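Local atomic coordinates of periplasmic beta-glucosidase (Pseudomonas aeruginosa, PDB entry 6R5T), a protein that probably hydrolyses terminal, non-reducing beta-D-glucosyl residues in the periplasm, releasing beta-D-glucose. Residues Phe619-Leu624 and Thr653-Tyr658; Ala639-Ser644 and Val716-Asp721. The protein carries 1 engineered substitution. All blocks are in the same frame, centred on the assembly; numbering follows the deposited sequence.

Interaction 1 of 2, residues Phe619-Leu624 and Thr653-Tyr658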
ATOM      1  N   PHE A 619      29.810   8.500  19.958  1.00 15.81           N
ATOM      2  CA  PHE A 619      29.118   9.513  20.762  1.00 16.54           C
ATOM      3  C   PHE A 619      28.417   8.841  21.939  1.00 18.27           C
ATOM      4  O   PHE A 619      28.047   7.626  21.895  1.00 19.83           O
ATOM      5  CB  PHE A 619      28.130  10.299  19.902  1.00 17.27           C
ATOM      6  CG  PHE A 619      28.767  11.087  18.782  1.00 14.94           C
ATOM      7  CD1 PHE A 619      29.237  12.379  18.989  1.00 16.97           C
ATOM      8  CD2 PHE A 619      28.880  10.537  17.511  1.00 16.25           C
ATOM      9  CE1 PHE A 619      29.808  13.099  17.941  1.00 15.73           C
ATOM     10  CE2 PHE A 619      29.433  11.258  16.474  1.00 16.33           C
ATOM     11  CZ  PHE A 619      29.935  12.536  16.705  1.00 16.72           C
ATOM     12  N   SER A 620      28.294   9.613  23.001  1.00 19.91           N
ATOM     13  CA  SER A 620      27.614   9.201  24.255  1.00 20.23           C
ATOM     14  C   SER A 620      26.566  10.242  24.606  1.00 19.04           C
ATOM     15  O   SER A 620      26.768  11.439  24.344  1.00 18.37           O
ATOM     16  CB  SER A 620      28.580   9.018  25.389  1.00 23.90           C
ATOM     17  OG  SER A 620      29.605   8.079  25.045  1.00 30.53           O
ATOM     18  N   LEU A 621      25.412   9.804  25.095  1.00 19.63           N
ATOM     19  CA  LEU A 621      24.367  10.704  25.643  1.00 18.21           C
ATOM     20  C   LEU A 621      24.234  10.400  27.128  1.00 20.42           C
ATOM     21  O   LEU A 621      24.241   9.221  27.518  1.00 19.55           O
ATOM     22  CB  LEU A 621      23.008  10.515  24.963  1.00 18.21           C
ATOM     23  CG  LEU A 621      22.881  11.033  23.536  1.00 17.59           C
ATOM     24  CD1 LEU A 621      21.642  10.532  22.844  1.00 20.98           C
ATOM     25  CD2 LEU A 621      22.859  12.536  23.548  1.00 19.61           C
ATOM     26  N   SER A 622      24.164  11.449  27.934  1.00 19.88           N
ATOM     27  CA  SER A 622      23.860  11.332  29.368  1.00 20.23           C
ATOM     28  C   SER A 622      22.382  10.990  29.490  1.00 21.08           C
ATOM     29  O   SER A 622      21.625  11.048  28.516  1.00 19.00           O
ATOM     30  CB  SER A 622      24.205  12.607  30.076  1.00 21.43           C
ATOM     31  OG  SER A 622      23.314  13.664  29.732  1.00 21.66           O
ATOM     32  N   PRO A 623      21.911  10.655  30.707  1.00 18.46           N
ATOM     33  CA  PRO A 623      20.506  10.313  30.886  1.00 19.45           C
ATOM     34  C   PRO A 623      19.627  11.508  30.552  1.00 19.02           C
ATOM     35  O   PRO A 623      19.972  12.655  30.853  1.00 22.30           O
ATOM     36  CB  PRO A 623      20.421   9.978  32.383  1.00 21.37           C
ATOM     37  CG  PRO A 623      21.819   9.609  32.750  1.00 21.98           C
ATOM     38  CD  PRO A 623      22.694  10.544  31.958  1.00 20.94           C
ATOM     39  N   LEU A 624      18.478  11.216  29.950  1.00 19.65           N
ATOM     40  CA  LEU A 624      17.507  12.260  29.641  1.00 18.54           C
ATOM     41  C   LEU A 624      16.864  12.765  30.937  1.00 20.12           C
ATOM     42  O   LEU A 624      16.475  11.930  31.766  1.00 20.58           O
ATOM     43  CB  LEU A 624      16.435  11.644  28.745  1.00 19.70           C
ATOM     44  CG  LEU A 624      15.260  12.552  28.427  1.00 19.22           C
ATOM     45  CD1 LEU A 624      15.654  13.799  27.678  1.00 19.99           C
ATOM     46  CD2 LEU A 624      14.210  11.771  27.666  1.00 19.56           C
ATOM     47  N   THR A 653      26.988  14.595  14.902  1.00 14.61           N
ATOM     48  CA  THR A 653      25.846  13.663  14.932  1.00 15.24           C
ATOM     49  C   THR A 653      24.587  14.487  15.154  1.00 15.02           C
ATOM     50  O   THR A 653      24.636  15.738  15.224  1.00 15.73           O
ATOM     51  CB  THR A 653      26.032  12.567  15.979  1.00 15.88           C
ATOM     52  OG1 THR A 653      24.969  11.614  15.821  1.00 18.56           O
ATOM     53  CG2 THR A 653      25.971  13.086  17.392  1.00 16.29           C
ATOM     54  N   VAL A 654      23.457  13.808  15.123  1.00 13.33           N
ATOM     55  CA  VAL A 654      22.150  14.493  15.231  1.00 13.87           C
ATOM     56  C   VAL A 654      21.418  13.878  16.423  1.00 14.23           C
ATOM     57  O   VAL A 654      21.077  12.650  16.373  1.00 13.02           O
ATOM     58  CB  VAL A 654      21.315  14.352  13.961  1.00 14.46           C
ATOM     59  CG1 VAL A 654      20.007  15.133  14.108  1.00 14.08           C
ATOM     60  CG2 VAL A 654      22.117  14.789  12.721  1.00 15.11           C
ATOM     61  N   VAL A 655      21.152  14.681  17.436  1.00 12.97           N
ATOM     62  CA  VAL A 655      20.356  14.258  18.602  1.00 14.14           C
ATOM     63  C   VAL A 655      18.893  14.455  18.262  1.00 14.34           C
ATOM     64  O   VAL A 655      18.511  15.573  17.829  1.00 13.50           O
ATOM     65  CB  VAL A 655      20.739  15.022  19.866  1.00 14.60           C
ATOM     66  CG1 VAL A 655      19.939  14.506  21.043  1.00 14.67           C
ATOM     67  CG2 VAL A 655      22.227  14.878  20.141  1.00 15.54           C
ATOM     68  N   GLN A 656      18.122  13.383  18.358  1.00 12.85           N
ATOM     69  CA  GLN A 656      16.715  13.391  17.915  1.00 13.00           C
ATOM     70  C   GLN A 656      15.792  13.263  19.128  1.00 12.97           C
ATOM     71  O   GLN A 656      16.081  12.444  19.994  1.00 12.95           O
ATOM     72  CB  GLN A 656      16.486  12.225  16.949  1.00 13.12           C
ATOM     73  CG  GLN A 656      17.396  12.361  15.736  1.00 13.18           C
ATOM     74  CD  GLN A 656      17.788  11.038  15.122  1.00 13.44           C
ATOM     75  OE1 GLN A 656      16.933  10.156  14.928  1.00 12.48           O
ATOM     76  NE2 GLN A 656      19.055  10.920  14.720  1.00 13.82           N
ATOM     77  N   LEU A 657      14.716  14.030  19.126  1.00 12.46           N
ATOM     78  CA  LEU A 657      13.693  13.981  20.157  1.00 13.10           C
ATOM     79  C   LEU A 657      12.404  13.491  19.527  1.00 11.60           C
ATOM     80  O   LEU A 657      11.913  14.121  18.565  1.00 12.48           O
ATOM     81  CB  LEU A 657      13.526  15.341  20.828  1.00 14.93           C
ATOM     82  CG  LEU A 657      12.578  15.275  22.027  1.00 18.91           C
ATOM     83  CD1 LEU A 657      12.995  16.242  23.102  1.00 20.68           C
ATOM     84  CD2 LEU A 657      11.142  15.533  21.601  1.00 20.39           C
ATOM     85  N   TYR A 658      11.814  12.479  20.140  1.00 11.50           N
ATOM     86  CA  TYR A 658      10.532  11.913  19.690  1.00 11.65           C
ATOM     87  C   TYR A 658       9.546  12.006  20.840  1.00 13.60           C
ATOM     88  O   TYR A 658       9.935  11.903  22.014  1.00 13.82           O
ATOM     89  CB  TYR A 658      10.676  10.455  19.229  1.00 11.19           C
ATOM     90  CG  TYR A 658      11.678  10.291  18.116  1.00 11.03           C
ATOM     91  CD1 TYR A 658      13.016  10.096  18.372  1.00 12.24           C
ATOM     92  CD2 TYR A 658      11.269  10.306  16.789  1.00 11.28           C
ATOM     93  CE1 TYR A 658      13.938   9.934  17.334  1.00 12.16           C
ATOM     94  CE2 TYR A 658      12.172  10.157  15.754  1.00 11.61           C
ATOM     95  CZ  TYR A 658      13.503   9.935  16.020  1.00 11.53           C
ATOM     96  OH  TYR A 658      14.333   9.851  14.921  1.00 12.81           O
TER
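Thr-653 sets its methyl group on one face of the Phe-619 ring. CG2 of Thr-653 lies 3.6 Å from the centroid of the Phe-619 ring, only 9° off the ring normal, which makes a CH-pi contact. CB of Thr-653 also comes over this face, 3.7 Å from CE2 of Phe-619. With OG1 anti to the backbone N (chi1 -173°), CG2 stands between the backbone N and the carbonyl carbon, and from there it reaches the ring. Two residues further along each strand, CD2 of Leu-621 touches CG2 of Val-655 at 4.2 Å, the side chains lying alongside and pointing opposite ways. Val-655 also packs on Ile-689, Phe-691 and Val-718 in the buried core. Within segment 653-658, on the side of the strand away from this contact, Gln-656 is held against Val-654 and Tyr-658. OE1 of Gln-656 accepts a bond of 2.6 Å from OH of Tyr-658, in the carbonyl plane on a lone pair. NE2 of Gln-656 donates to O of Val-654 at 3.1 Å, from above that carbonyl plane, and also bonds to O of Gly-611. The contact closes one edge of the core between the two sheets of a fibronectin type III-like beta sandwich.

Interaction 2 of 2, residues Ala639-Ser644 and Val716-Asp721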
ATOM      1  N   ALA A 639      13.608  19.362  27.930  1.00 17.67           N
ATOM      2  CA  ALA A 639      14.219  18.024  27.931  1.00 18.88           C
ATOM      3  C   ALA A 639      15.703  18.249  27.724  1.00 19.41           C
ATOM      4  O   ALA A 639      16.084  18.867  26.688  1.00 19.14           O
ATOM      5  CB  ALA A 639      13.605  17.194  26.848  1.00 19.04           C
ATOM      6  N   ARG A 640      16.500  17.825  28.699  1.00 21.22           N
ATOM      7  CA  ARG A 640      17.946  18.063  28.635  1.00 21.24           C
ATOM      8  C   ARG A 640      18.720  16.769  28.548  1.00 18.86           C
ATOM      9  O   ARG A 640      18.448  15.790  29.281  1.00 18.52           O
ATOM     10  CB  ARG A 640      18.427  18.842  29.858  1.00 25.97           C
ATOM     11  CG  ARG A 640      17.974  20.288  29.858  1.00 30.62           C
ATOM     12  CD  ARG A 640      18.592  21.074  31.012  1.00 38.61           C
ATOM     13  NE  ARG A 640      17.958  22.389  31.038  1.00 42.76           N
ATOM     14  CZ  ARG A 640      18.595  23.554  31.067  1.00 51.45           C
ATOM     15  NH1 ARG A 640      19.916  23.609  31.159  1.00 52.21           N
ATOM     16  NH2 ARG A 640      17.895  24.676  31.056  1.00 50.15           N
ATOM     17  N   VAL A 641      19.746  16.810  27.707  1.00 18.30           N
ATOM     18  CA  VAL A 641      20.694  15.700  27.596  1.00 19.27           C
ATOM     19  C   VAL A 641      22.058  16.296  27.247  1.00 18.29           C
ATOM     20  O   VAL A 641      22.091  17.324  26.552  1.00 19.63           O
ATOM     21  CB  VAL A 641      20.177  14.698  26.560  1.00 21.66           C
ATOM     22  CG1 VAL A 641      20.250  15.256  25.135  1.00 19.47           C
ATOM     23  CG2 VAL A 641      20.828  13.374  26.714  1.00 27.08           C
ATOM     24  N   THR A 642      23.115  15.664  27.716  1.00 18.45           N
ATOM     25  CA  THR A 642      24.485  16.056  27.327  1.00 18.21           C
ATOM     26  C   THR A 642      24.981  15.068  26.286  1.00 17.01           C
ATOM     27  O   THR A 642      25.033  13.853  26.580  1.00 17.96           O
ATOM     28  CB  THR A 642      25.427  16.178  28.527  1.00 20.41           C
ATOM     29  OG1 THR A 642      24.811  17.189  29.332  1.00 24.47           O
ATOM     30  CG2 THR A 642      26.823  16.624  28.141  1.00 20.87           C
ATOM     31  N   LEU A 643      25.442  15.603  25.162  1.00 14.91           N
ATOM     32  CA  LEU A 643      26.109  14.815  24.105  1.00 14.88           C
ATOM     33  C   LEU A 643      27.617  14.938  24.268  1.00 15.95           C
ATOM     34  O   LEU A 643      28.096  16.090  24.383  1.00 17.58           O
ATOM     35  CB  LEU A 643      25.672  15.350  22.752  1.00 16.28           C
ATOM     36  CG  LEU A 643      26.353  14.718  21.546  1.00 15.80           C
ATOM     37  CD1 LEU A 643      25.898  13.285  21.322  1.00 16.37           C
ATOM     38  CD2 LEU A 643      26.132  15.563  20.298  1.00 17.73           C
ATOM     39  N   SER A 644      28.331  13.831  24.172  1.00 16.22           N
ATOM     40  CA  SER A 644      29.818  13.807  24.233  0.50 16.37           C
ATOM     41  C   SER A 644      30.394  13.057  23.036  1.00 17.76           C
ATOM     42  O   SER A 644      29.806  12.050  22.599  1.00 15.30           O
ATOM     43  CB  SER A 644      30.290  13.159  25.522  0.50 16.69           C
ATOM     44  OG  SER A 644      29.660  13.760  26.626  0.50 17.26           O
ATOM     45  N   VAL A 716       8.762  11.105  26.255  1.00 12.43           N
ATOM     46  CA  VAL A 716       9.800  11.870  25.548  1.00 13.15           C
ATOM     47  C   VAL A 716      10.964  10.928  25.336  1.00 15.23           C
ATOM     48  O   VAL A 716      11.480  10.379  26.312  1.00 15.85           O
ATOM     49  CB  VAL A 716      10.233  13.119  26.345  1.00 13.33           C
ATOM     50  CG1 VAL A 716      11.294  13.858  25.568  1.00 15.19           C
ATOM     51  CG2 VAL A 716       9.051  14.024  26.648  1.00 16.54           C
ATOM     52  N   PHE A 717      11.347  10.696  24.081  1.00 14.19           N
ATOM     53  CA  PHE A 717      12.464   9.795  23.716  1.00 15.45           C
ATOM     54  C   PHE A 717      13.582  10.623  23.113  1.00 16.48           C
ATOM     55  O   PHE A 717      13.308  11.545  22.324  1.00 16.36           O
ATOM     56  CB  PHE A 717      12.097   8.781  22.650  1.00 17.73           C
ATOM     57  CG  PHE A 717      10.947   7.901  22.980  1.00 16.94           C
ATOM     58  CD1 PHE A 717       9.665   8.365  22.829  1.00 17.23           C
ATOM     59  CD2 PHE A 717      11.167   6.592  23.376  1.00 18.28           C
ATOM     60  CE1 PHE A 717       8.621   7.507  23.078  1.00 18.21           C
ATOM     61  CE2 PHE A 717      10.106   5.753  23.662  1.00 20.67           C
ATOM     62  CZ  PHE A 717       8.832   6.241  23.549  1.00 20.39           C
ATOM     63  N   VAL A 718      14.807  10.375  23.549  1.00 14.17           N
ATOM     64  CA  VAL A 718      15.985  10.987  22.912  1.00 14.86           C
ATOM     65  C   VAL A 718      16.967   9.909  22.521  1.00 14.18           C
ATOM     66  O   VAL A 718      17.098   8.908  23.243  1.00 14.95           O
ATOM     67  CB  VAL A 718      16.606  12.070  23.827  1.00 20.28           C
ATOM     68  CG1 VAL A 718      17.860  12.599  23.206  1.00 23.91           C
ATOM     69  CG2 VAL A 718      15.601  13.200  24.037  1.00 23.33           C
ATOM     70  N   GLY A 719      17.594  10.093  21.383  1.00 14.27           N
ATOM     71  CA  GLY A 719      18.684   9.213  20.951  1.00 13.76           C
ATOM     72  C   GLY A 719      19.268   9.687  19.633  1.00 12.67           C
ATOM     73  O   GLY A 719      18.892  10.743  19.106  1.00 13.05           O
ATOM     74  N   LEU A 720      20.240   8.919  19.156  1.00 12.71           N
ATOM     75  CA  LEU A 720      20.945   9.245  17.885  1.00 12.57           C
ATOM     76  C   LEU A 720      20.347   8.529  16.670  1.00 13.78           C
ATOM     77  O   LEU A 720      20.855   8.721  15.557  1.00 14.05           O
ATOM     78  CB  LEU A 720      22.423   8.897  18.077  1.00 14.52           C
ATOM     79  CG  LEU A 720      23.089   9.592  19.246  1.00 15.40           C
ATOM     80  CD1 LEU A 720      24.569   9.254  19.268  1.00 19.65           C
ATOM     81  CD2 LEU A 720      22.923  11.113  19.210  1.00 16.71           C
ATOM     82  N   ASP A 721      19.260   7.783  16.861  1.00 12.89           N
ATOM     83  CA  ASP A 721      18.375   7.353  15.763  1.00 13.14           C
ATOM     84  C   ASP A 721      17.033   6.972  16.391  1.00 13.31           C
ATOM     85  O   ASP A 721      16.899   6.913  17.606  1.00 15.50           O
ATOM     86  CB  ASP A 721      19.010   6.285  14.857  1.00 14.52           C
ATOM     87  CG  ASP A 721      19.321   4.979  15.502  1.00 17.07           C
ATOM     88  OD1 ASP A 721      18.428   4.443  16.148  1.00 19.48           O
ATOM     89  OD2 ASP A 721      20.458   4.508  15.362  1.00 25.07           O
TER
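The backbone O of Leu-720, whose side chain packs on Leu-643, is hydrogen-bonded to NZ of Lys-562, a residue of a loop. The bond ties down the chain at the end of the contact. CD2 of Leu-720 meets CD1 of Leu-643 at 4.2 Å. In Leu-720, CG is anti to the carbonyl carbon (chi1 -57°) and the branch then extends, which brings its methyls closer to Leu-643 than the CB direction would suggest. In the middle, Val-641 and Val-718 overlap flank to flank, with CG1 of Val-641 4.1 Å from CG1 of Val-718. A chi1 of 70° makes CG1 of Val-641, rather than CG2, the methyl nearer to Val-718. At the other end, CB of Ala-639 lies 4.3 Å from CG1 of Val-716. The three pairs form a row of apolar contacts between two segments that run nearly the same way, 17° apart. Leu-624 also packs on Val-718, and Ile-689 on Leu-643. On the other face of strand 636-645, Arg-640 forms salt bridges with Glu-688 and Glu-638. Strands 636-645 and 712-719 thus face each other from separate sheets, close to the middle of each. This is the pairing of B and F strands across the core of a fibronectin type III-like beta sandwich.

From the N terminus, the chain passes through 619-624, then 639-644, then 653-658 and finally 716-721. Interaction 1 closes a loop of 28 residues, which carries strand 636-645. Interaction 2 closes a longer loop of 71 residues, which carries strand 651-660. The two loops therefore cross, and neither contains the other. Within one sheet, strands 619-626 and 636-645 are neighbours. Within the other, strands 651-660 and 712-719 are neighbours, and Tyr-658 O lies 2.8 Å from Phe-717 N in a probable hydrogen bond. The contact centres are 3 Å apart. Together they join the two sheets of the C-terminal sandwich.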